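Carbonic anhydrase (Neosartorya fumigata, PDB 7COI) catalyses the reversible hydration of carbon dioxide to hydrogencarbonate and a proton, as a zinc-dependent beta-class carbonic anhydrase. Local coordinates at the interface of chains A and B. Sequence-based numbering; all coordinates share one arbitrary frame. Chains: chain A/B, Carbonic anhydrase.

The interface of chains A and B. Residues chain A 140-142, 153, 196; chain B 140, 153, 157.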
loop_
_atom_site.group_PDB
_atom_site.type_symbol
_atom_site.label_atom_id
_atom_site.label_comp_id
_atom_site.label_asym_id
_atom_site.label_seq_id
_atom_site.Cartn_x
_atom_site.Cartn_y
_atom_site.Cartn_z
ATOM N N HIS A 140 -16.265 -6.947 0.193
ATOM C CA HIS A 140 -15.287 -5.849 0.333
ATOM C C HIS A 140 -15.978 -4.531 0.020
ATOM O O HIS A 140 -16.562 -4.371 -1.075
ATOM C CB HIS A 140 -14.095 -6.085 -0.593
ATOM C CG HIS A 140 -12.942 -5.163 -0.380
ATOM N ND1 HIS A 140 -12.354 -4.975 0.871
ATOM C CD2 HIS A 140 -12.240 -4.402 -1.260
ATOM C CE1 HIS A 140 -11.332 -4.143 0.738
ATOM N NE2 HIS A 140 -11.251 -3.760 -0.548
ATOM N N ARG A 141 -15.857 -3.572 0.912
ATOM C CA ARG A 141 -16.411 -2.208 0.720
ATOM C C ARG A 141 -15.331 -1.198 1.078
ATOM O O ARG A 141 -14.676 -1.358 2.138
ATOM C CB ARG A 141 -17.682 -2.015 1.555
ATOM C CG ARG A 141 -18.866 -2.767 0.965
ATOM C CD ARG A 141 -20.019 -2.842 1.899
ATOM N NE ARG A 141 -20.676 -1.561 2.093
ATOM C CZ ARG A 141 -21.670 -1.353 2.957
ATOM N NH1 ARG A 141 -22.091 -2.325 3.746
ATOM N NH2 ARG A 141 -22.217 -0.167 3.032
ATOM N N ASN A 142 -15.093 -0.248 0.185
ATOM C CA ASN A 142 -14.033 0.767 0.327
ATOM C C ASN A 142 -14.591 2.076 -0.236
ATOM O O ASN A 142 -15.762 2.096 -0.732
ATOM C CB ASN A 142 -12.707 0.300 -0.291
ATOM C CG ASN A 142 -12.757 0.213 -1.803
ATOM O OD1 ASN A 142 -13.638 0.817 -2.418
ATOM N ND2 ASN A 142 -11.829 -0.546 -2.398
ATOM N N SER A 153 -5.430 -4.764 0.106
ATOM C CA SER A 153 -6.730 -4.945 0.769
ATOM C C SER A 153 -7.715 -5.628 -0.185
ATOM O O SER A 153 -8.204 -6.761 0.160
ATOM C CB SER A 153 -7.272 -3.639 1.279
ATOM O OG SER A 153 -8.464 -3.874 1.994
ATOM N N TRP A 196 -5.844 7.902 -2.784
ATOM C CA TRP A 196 -6.890 6.874 -2.914
ATOM C C TRP A 196 -7.721 7.153 -4.183
ATOM O O TRP A 196 -8.086 6.191 -4.901
ATOM C CB TRP A 196 -7.777 6.796 -1.665
ATOM C CG TRP A 196 -8.805 5.729 -1.880
ATOM C CD1 TRP A 196 -10.111 5.882 -2.265
ATOM C CD2 TRP A 196 -8.557 4.318 -1.825
ATOM N NE1 TRP A 196 -10.686 4.666 -2.419
ATOM C CE2 TRP A 196 -9.751 3.685 -2.213
ATOM C CE3 TRP A 196 -7.437 3.538 -1.528
ATOM C CZ2 TRP A 196 -9.886 2.300 -2.246
ATOM C CZ3 TRP A 196 -7.553 2.159 -1.604
ATOM C CH2 TRP A 196 -8.766 1.563 -1.954
ATOM N N HIS B 140 -16.521 -0.749 6.168
ATOM C CA HIS B 140 -15.293 -1.304 5.557
ATOM C C HIS B 140 -15.182 -2.759 5.985
ATOM O O HIS B 140 -15.182 -3.035 7.207
ATOM C CB HIS B 140 -14.061 -0.476 5.965
ATOM C CG HIS B 140 -12.800 -0.867 5.284
ATOM N ND1 HIS B 140 -12.679 -0.875 3.898
ATOM C CD2 HIS B 140 -11.561 -1.097 5.766
ATOM C CE1 HIS B 140 -11.413 -1.118 3.590
ATOM N NE2 HIS B 140 -10.718 -1.299 4.703
ATOM N N SER B 153 -6.517 1.947 2.004
ATOM C CA SER B 153 -7.921 1.510 1.886
ATOM C C SER B 153 -8.673 1.816 3.202
ATOM O O SER B 153 -9.662 2.567 3.171
ATOM C CB SER B 153 -8.042 0.071 1.541
ATOM O OG SER B 153 -9.409 -0.260 1.307
ATOM N N VAL B 157 -11.169 5.239 4.229
ATOM C CA VAL B 157 -12.476 5.013 4.857
ATOM C C VAL B 157 -12.558 5.811 6.174
ATOM O O VAL B 157 -13.589 6.481 6.431
ATOM C CB VAL B 157 -12.729 3.521 5.097
ATOM C CG1 VAL B 157 -13.827 3.306 6.132
ATOM C CG2 VAL B 157 -12.998 2.800 3.789
HETATM O O HOH W 1 -8.271 -2.464 4.299
HETATM O O HOH W 2 -9.530 -1.686 -1.088
#
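B:His140 reaches across the interface, beside the two-fold axis, and donates an ND1-H hydrogen bond to the backbone carbonyl of A:Arg141, ND1 to O 2.7 Å. The site is part of the symmetric dimer interface on which beta-class enzymes are built; strand 137-142 and helix 152-164 of each copy meet here, and each contact has a twin with the chains exchanged. The donor lies in the plane of the carbonyl, while the oxygen is tilted 19° from the imidazole plane. Histidine suits the place because its ring has a second nitrogen: NE2 meets water 1 at its edge, in plane, at 2.7 Å, and this water also bonds OG of A:Ser153. The ring is thus fixed at both nitrogens, by strand 137-142 of chain A and, through water 1, by helix 152-164 of chain A. CG of B:His140 stands anti to the backbone N (chi1 -174°), which carries the ring towards chain A.

The two imidazoles lie side by side and point the same way, CE1 of A:His140 4.2 Å from CE1 of B:His140. NE2 of A:His140 meets water 2 edge-on, in plane. That water joins OG of B:Ser153 to A:Asn142, whose amide suits the place by supplying ND2 as a hydrogen-bonding group.

At the axis the two serines, each at the start of its helix, bring CB of A:Ser153 within 3.8 Å of CB of B:Ser153; so small a side chain allows this approach while still offering a hydroxyl to water. A:Trp196 gives a broad flat face for the small serine: B:Ser153 sits over its six-membered ring, CA above CZ3 of A:Trp196 at 3.6 Å.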